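Local coordinates for protein putative phosphatase (Bacteroides thetaiotaomicron, PDB 3KYA) that binds zinc ions and may be a phosphatase, its activity not established, with an N-terminal IPT/TIG domain joined to a beta-propeller, at residues A[181-185]-A[186-190]; A[199-203]-A[204-208]; A[304-308]-A[309-313]. All coordinates share one frame; numbering follows the deposited sequence.

Contact 1: residues A[181-185]-A[186-190]; sequences NTIPT and NRIRS. With EDO (1,2-ethanediol), chain B.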
# COMPACT_ATOMS: atom_id res chain seq x y z
N ASN A 181 -43.03 21.02 2.13
CA ASN A 181 -44.09 21.13 3.14
C ASN A 181 -45.01 19.92 3.27
O ASN A 181 -45.49 19.64 4.37
CB ASN A 181 -44.91 22.41 2.91
CG ASN A 181 -44.12 23.67 3.27
OD1 ASN A 181 -43.37 23.69 4.25
ND2 ASN A 181 -44.30 24.72 2.49
N THR A 182 -45.23 19.18 2.19
CA THR A 182 -46.13 18.03 2.25
C THR A 182 -45.47 16.78 2.84
O THR A 182 -46.16 15.82 3.15
CB THR A 182 -46.76 17.68 0.86
OG1 THR A 182 -45.74 17.25 -0.04
CG2 THR A 182 -47.49 18.89 0.28
N ILE A 183 -44.14 16.77 2.98
CA ILE A 183 -43.44 15.61 3.59
C ILE A 183 -43.75 15.61 5.09
O ILE A 183 -43.70 16.65 5.75
CB ILE A 183 -41.92 15.61 3.25
CG1 ILE A 183 -41.76 15.35 1.75
CG2 ILE A 183 -41.17 14.53 4.03
CD1 ILE A 183 -40.31 15.21 1.27
N PRO A 184 -44.11 14.43 5.64
CA PRO A 184 -44.57 14.32 7.03
C PRO A 184 -43.51 14.25 8.12
O PRO A 184 -43.84 13.97 9.27
CB PRO A 184 -45.34 13.00 7.02
CG PRO A 184 -44.75 12.22 5.96
CD PRO A 184 -44.22 13.15 4.93
N THR A 185 -42.25 14.52 7.78
CA THR A 185 -41.19 14.44 8.75
C THR A 185 -40.01 15.30 8.31
O THR A 185 -39.93 15.71 7.14
CB THR A 185 -40.68 12.98 8.88
OG1 THR A 185 -39.62 12.93 9.84
CG2 THR A 185 -40.17 12.47 7.55
N ASN A 186 -39.12 15.58 9.26
CA ASN A 186 -37.89 16.32 8.97
C ASN A 186 -36.69 15.37 8.83
O ASN A 186 -35.54 15.82 8.69
CB ASN A 186 -37.65 17.45 10.00
CG ASN A 186 -37.44 16.94 11.42
OD1 ASN A 186 -37.22 15.77 11.67
ND2 ASN A 186 -37.50 17.87 12.37
N ARG A 187 -36.96 14.06 8.85
CA ARG A 187 -35.91 13.05 8.71
C ARG A 187 -35.71 12.72 7.22
O ARG A 187 -36.21 11.71 6.73
CB ARG A 187 -36.28 11.78 9.49
CG ARG A 187 -36.50 12.00 10.99
CD ARG A 187 -36.37 10.68 11.73
NE ARG A 187 -34.99 10.20 11.62
CZ ARG A 187 -34.58 8.97 11.90
NH1 ARG A 187 -35.43 8.05 12.32
NH2 ARG A 187 -33.31 8.65 11.75
N ILE A 188 -34.97 13.57 6.52
CA ILE A 188 -34.69 13.41 5.09
C ILE A 188 -33.36 12.65 4.99
O ILE A 188 -32.37 13.04 5.59
CB ILE A 188 -34.64 14.77 4.36
CG1 ILE A 188 -35.80 15.68 4.79
CG2 ILE A 188 -34.60 14.58 2.83
CD1 ILE A 188 -37.22 15.11 4.60
N ARG A 189 -33.36 11.55 4.23
CA ARG A 189 -32.21 10.63 4.21
C ARG A 189 -31.33 10.58 2.95
O ARG A 189 -30.14 10.27 3.05
CB ARG A 189 -32.74 9.21 4.48
CG ARG A 189 -33.47 9.03 5.83
CD ARG A 189 -32.59 9.37 7.05
NE ARG A 189 -31.29 8.70 7.02
CZ ARG A 189 -30.89 7.67 7.77
NH1 ARG A 189 -31.68 7.11 8.68
NH2 ARG A 189 -29.66 7.19 7.63
N SER A 190 -31.88 10.87 1.77
CA SER A 190 -31.07 10.80 0.56
C SER A 190 -31.69 11.51 -0.62
O SER A 190 -32.91 11.70 -0.69
CB SER A 190 -30.78 9.35 0.14
OG SER A 190 -31.95 8.66 -0.28
C1 EDO B . -33.69 4.24 11.81
O1 EDO B . -33.52 5.62 11.42
C2 EDO B . -35.13 3.81 11.59
O2 EDO B . -35.39 3.57 10.20
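An ST turn at Thr185 to Arg187 closes the loop that leads from strand 173-178 of one beta-propeller blade into strand 188-193, the first strand of the next. The hydroxyl oxygen of Thr185, OG1, accepts the backbone N-H of Arg187 at 3.1 Å, in a nearly straight bond (160° at the hydrogen). OG1 reaches that N-H because it stands anti to the backbone N of Thr185 (chi1 180°), folded back beside its own carbonyl carbon. The aliphatic root of Arg187 lies against the same oxygen, CG being 3.5 Å from Thr185 OG1. Arg187 is also the centre of an inverse gamma turn, marked by a weak bond from Ile188 N to Asn186 O, so the chain is bent twice before the strand begins. On the buried side, Ile188 reaches back with CD1, which packs 4.0 Å from Ile183 CG2; both side chains also lie on Ile211 of strand 206-211. The polar end of Arg187 leads away from the turn: NE forms a salt bridge with Asp159, while NH2 bonds to O1 of an ethanediol, probably from the crystallisation liquor, and NH1 does so weakly; Asp212 and Asn250 also hold this molecule. The carbonyl O of Thr185 is buried with no polar partner in the model, and Ile188 CD1 lies 3.8 Å from it.

Contact 2: residues A[199-203]-A[204-208]; sequences GYADE and AEYMI. With ZN (zinc ion), chain C.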
# COMPACT_ATOMS: atom_id res chain seq x y z
N GLY A 199 -39.32 7.63 -23.79
CA GLY A 199 -40.77 7.77 -23.83
C GLY A 199 -41.42 8.38 -22.60
O GLY A 199 -42.60 8.72 -22.65
N TYR A 200 -40.66 8.60 -21.52
CA TYR A 200 -41.26 9.06 -20.26
C TYR A 200 -40.58 10.18 -19.46
O TYR A 200 -41.28 10.99 -18.85
CB TYR A 200 -41.38 7.84 -19.31
CG TYR A 200 -42.29 6.75 -19.84
CD1 TYR A 200 -43.66 6.90 -19.84
CD2 TYR A 200 -41.76 5.56 -20.34
CE1 TYR A 200 -44.50 5.89 -20.32
CE2 TYR A 200 -42.59 4.55 -20.82
CZ TYR A 200 -43.96 4.72 -20.81
OH TYR A 200 -44.78 3.73 -21.29
N ALA A 201 -39.25 10.23 -19.43
CA ALA A 201 -38.55 11.20 -18.59
C ALA A 201 -37.13 11.50 -19.07
O ALA A 201 -36.36 10.60 -19.38
CB ALA A 201 -38.49 10.68 -17.14
N ASP A 202 -36.79 12.78 -19.15
CA ASP A 202 -35.45 13.19 -19.52
C ASP A 202 -34.49 12.97 -18.36
O ASP A 202 -34.91 12.81 -17.23
CB ASP A 202 -35.42 14.64 -19.99
CG ASP A 202 -35.90 14.76 -21.43
OD1 ASP A 202 -35.24 14.18 -22.32
OD2 ASP A 202 -36.92 15.40 -21.67
N GLU A 203 -33.20 12.95 -18.68
CA GLU A 203 -32.12 12.77 -17.71
C GLU A 203 -32.25 13.76 -16.57
O GLU A 203 -32.29 14.96 -16.81
CB GLU A 203 -30.77 12.96 -18.40
CG GLU A 203 -29.54 12.69 -17.52
CD GLU A 203 -29.28 11.21 -17.26
OE1 GLU A 203 -29.77 10.36 -18.03
OE2 GLU A 203 -28.55 10.91 -16.29
N ALA A 204 -32.30 13.26 -15.34
CA ALA A 204 -32.39 14.09 -14.12
C ALA A 204 -33.55 15.09 -14.10
O ALA A 204 -33.45 16.15 -13.49
CB ALA A 204 -31.05 14.80 -13.84
N GLU A 205 -34.66 14.73 -14.74
CA GLU A 205 -35.85 15.56 -14.73
C GLU A 205 -36.51 15.45 -13.35
O GLU A 205 -37.28 16.32 -12.95
CB GLU A 205 -36.83 15.13 -15.84
CG GLU A 205 -38.05 16.04 -15.95
CD GLU A 205 -38.96 15.76 -17.15
OE1 GLU A 205 -38.76 14.76 -17.89
OE2 GLU A 205 -39.91 16.57 -17.35
N TYR A 206 -36.19 14.37 -12.62
CA TYR A 206 -36.75 14.14 -11.30
C TYR A 206 -35.71 13.90 -10.21
O TYR A 206 -34.79 13.08 -10.37
CB TYR A 206 -37.70 12.94 -11.33
CG TYR A 206 -38.85 13.12 -12.30
CD1 TYR A 206 -38.70 12.83 -13.65
CD2 TYR A 206 -40.08 13.62 -11.87
CE1 TYR A 206 -39.75 13.01 -14.55
CE2 TYR A 206 -41.13 13.82 -12.76
CZ TYR A 206 -40.96 13.51 -14.10
OH TYR A 206 -42.00 13.70 -14.99
N MSE A 207 -35.88 14.61 -9.10
CA MSE A 207 -35.11 14.41 -7.88
C MSE A 207 -35.91 13.39 -7.08
O MSE A 207 -37.12 13.55 -6.92
CB MSE A 207 -34.98 15.71 -7.10
CG MSE A 207 -34.15 15.58 -5.81
SE MSE A 207 -34.12 17.20 -4.71
CE MSE A 207 -32.93 18.36 -5.75
N ILE A 208 -35.23 12.34 -6.60
CA ILE A 208 -35.85 11.25 -5.85
C ILE A 208 -35.34 11.36 -4.42
O ILE A 208 -34.14 11.26 -4.19
CB ILE A 208 -35.52 9.89 -6.50
CG1 ILE A 208 -36.06 9.84 -7.94
CG2 ILE A 208 -36.09 8.74 -5.66
CD1 ILE A 208 -35.44 8.78 -8.84
ZN ZN C . -40.14 16.52 -19.66
O HOH W 1 -41.53 13.30 -17.59
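A chi1 of -175° sends Glu205 CG away from its own nitrogen, and the extended chain beyond it carries the carboxylate back to the first residue of the turn, where OE1 meets the backbone N-H of Asp202. That bond, 3.1 Å from Asp202 N to Glu205 OE1, is nearly straight (161°) and arrives on the anti side of the carboxylate, slightly out of its plane. A water donates a second bond to OE1 and another to Tyr200 O, at 2.6 Å, while accepting one from Tyr206 OH; two donors thus grip OE1 and limit the rotation of the carboxylate. The other oxygen, Glu205 OE2, binds a zinc ion at 2.3 Å. Asp202 OD2 stops 4.0 Å from the metal, too far for a bond, and the nearby cation probably eases the closeness of the two acidic groups. Ala201 CB meets the edge of the Tyr206 ring, 3.7 Å from CE1. The backbone closes with Glu205 N bonded to Asp202 O at 3.2 Å, a type II beta turn that leads into strand 206-211 of a propeller blade and carries Asp202 and Glu205, both residues of a zinc site seen in this protein.

Contact 3: residues A[304-308]-A[309-313]; sequences FTIAD and PSWEF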
# COMPACT_ATOMS: atom_id res chain seq x y z
N PHE A 304 -34.50 -9.34 -1.14
CA PHE A 304 -33.95 -10.02 0.02
C PHE A 304 -33.92 -9.08 1.22
O PHE A 304 -34.27 -7.89 1.11
CB PHE A 304 -32.51 -10.51 -0.28
CG PHE A 304 -31.67 -9.51 -1.06
CD1 PHE A 304 -31.21 -8.34 -0.46
CD2 PHE A 304 -31.34 -9.75 -2.38
CE1 PHE A 304 -30.44 -7.42 -1.19
CE2 PHE A 304 -30.58 -8.84 -3.11
CZ PHE A 304 -30.13 -7.67 -2.51
N THR A 305 -33.55 -9.66 2.37
CA THR A 305 -33.25 -8.93 3.59
C THR A 305 -31.73 -9.12 3.68
O THR A 305 -31.25 -10.24 3.49
CB THR A 305 -33.98 -9.50 4.81
OG1 THR A 305 -33.80 -10.92 4.87
CG2 THR A 305 -35.48 -9.20 4.71
N ILE A 306 -30.96 -8.07 3.96
CA ILE A 306 -29.50 -8.23 3.94
C ILE A 306 -28.87 -8.92 5.16
O ILE A 306 -27.82 -9.52 5.01
CB ILE A 306 -28.76 -6.88 3.63
CG1 ILE A 306 -28.76 -5.93 4.84
CG2 ILE A 306 -29.38 -6.23 2.37
CD1 ILE A 306 -27.97 -4.60 4.60
N ALA A 307 -29.49 -8.80 6.33
CA ALA A 307 -28.98 -9.37 7.57
C ALA A 307 -30.11 -9.58 8.58
O ALA A 307 -31.09 -10.26 8.28
CB ALA A 307 -27.89 -8.47 8.15
N ASP A 308 -29.98 -8.97 9.76
CA ASP A 308 -30.97 -9.10 10.83
C ASP A 308 -31.88 -7.88 10.91
O ASP A 308 -31.66 -6.90 10.20
CB ASP A 308 -30.23 -9.29 12.14
CG ASP A 308 -29.43 -10.55 12.14
OD1 ASP A 308 -30.06 -11.63 11.99
OD2 ASP A 308 -28.20 -10.45 12.29
N PRO A 309 -32.92 -7.94 11.76
CA PRO A 309 -33.81 -6.78 11.86
C PRO A 309 -33.14 -5.55 12.44
O PRO A 309 -32.11 -5.66 13.12
CB PRO A 309 -34.91 -7.28 12.82
CG PRO A 309 -34.90 -8.75 12.66
CD PRO A 309 -33.47 -9.12 12.45
N SER A 310 -33.73 -4.39 12.17
CA SER A 310 -33.23 -3.12 12.66
C SER A 310 -31.84 -2.82 12.08
O SER A 310 -30.89 -2.56 12.82
CB SER A 310 -33.23 -3.10 14.19
OG SER A 310 -34.55 -3.29 14.68
N TRP A 311 -31.76 -2.88 10.75
CA TRP A 311 -30.51 -2.71 10.03
C TRP A 311 -30.60 -1.41 9.22
O TRP A 311 -31.39 -1.31 8.28
CB TRP A 311 -30.29 -3.91 9.10
CG TRP A 311 -28.94 -4.59 9.31
CD1 TRP A 311 -27.91 -4.70 8.42
CD2 TRP A 311 -28.50 -5.24 10.52
NE1 TRP A 311 -26.86 -5.39 9.00
CE2 TRP A 311 -27.20 -5.71 10.28
CE3 TRP A 311 -29.09 -5.45 11.77
CZ2 TRP A 311 -26.47 -6.40 11.26
CZ3 TRP A 311 -28.37 -6.14 12.75
CH2 TRP A 311 -27.08 -6.61 12.48
N GLU A 312 -29.82 -0.41 9.63
CA GLU A 312 -29.84 0.91 8.99
C GLU A 312 -28.76 0.98 7.93
O GLU A 312 -27.57 0.92 8.27
CB GLU A 312 -29.61 1.99 10.04
CG GLU A 312 -29.80 3.40 9.49
CD GLU A 312 -29.43 4.48 10.48
OE1 GLU A 312 -28.98 4.17 11.61
OE2 GLU A 312 -29.60 5.66 10.14
N PHE A 313 -29.14 1.16 6.66
CA PHE A 313 -28.12 1.17 5.60
C PHE A 313 -28.49 1.90 4.33
O PHE A 313 -29.67 2.09 4.03
CB PHE A 313 -27.71 -0.28 5.23
CG PHE A 313 -28.79 -1.09 4.56
CD1 PHE A 313 -29.72 -1.81 5.31
CD2 PHE A 313 -28.87 -1.16 3.17
CE1 PHE A 313 -30.71 -2.57 4.69
CE2 PHE A 313 -29.87 -1.92 2.54
CZ PHE A 313 -30.79 -2.62 3.31
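One face of the Trp311 indole is covered by Ala307 and Asp308, its edge is met by Ile306, and a face of the Phe313 ring takes the tip of that same isoleucine. The methyl of Ala307 makes a CH-pi contact with the five-membered ring, CB lying 3.6 Å from its centroid and 3.4 Å from Trp311 NE1. Over the middle of the indole on this face stands the backbone N of Asp308, 4.0 Å above the plane. The Asp308 side chain runs alongside the six-membered ring, with CB 3.7 Å from Trp311 CZ3 and the carboxylate turned 77° from the indole plane; its OD2 is hydrogen-bonded to Tyr356. These residues form the link between two blades of the beta-propeller, from the end of strand 300-305 to the start of strand 313-317, and the chain doubles back at Pro309 and Ser310 to bring Trp311 and Phe313 against residues 306-308. In Ile306 a chi1 of 75° puts CG1 between backbone N and carbonyl carbon, and the extended chi2 carries CD1 over the centre of the Phe313 ring, 3.4 Å from the centroid and 12° off the normal. The same methyl reaches the indole edge, 3.8 Å from Trp311 CD1. With an alanine in place of Trp311, the Ala307 methyl would probably lose the ring it packs on, a gap would open beside Ile306 CD1, and the Tyr333 hydroxyl would be left without its indole donor. In the deposited chain that bond, from NE1 to Tyr333 OH, together with the packing, probably limits the turning of the indole.

In the fold
From the N terminus, the chain first leaves strand 173-178 and, through contact 1, enters the blade that runs from strand 188-193 to strand 240-246. Contact 2 follows at the other end of strand 188-193, where the connection to its antiparallel neighbour 206-211 closes; the centres of the two contacts lie about 21 Å apart. A whole further blade, from strand 252-254 to strand 300-305, passes before contact 3 carries the chain into the blade that opens with strand 313-317. The three contacts are in series, and none nests within or crosses another. Contacts 1 and 3 nevertheless touch: Arg189 NH1 forms a 2.9 Å salt bridge with Glu312 OE2, tying the first strand of one blade to the loop that enters strand 313-317.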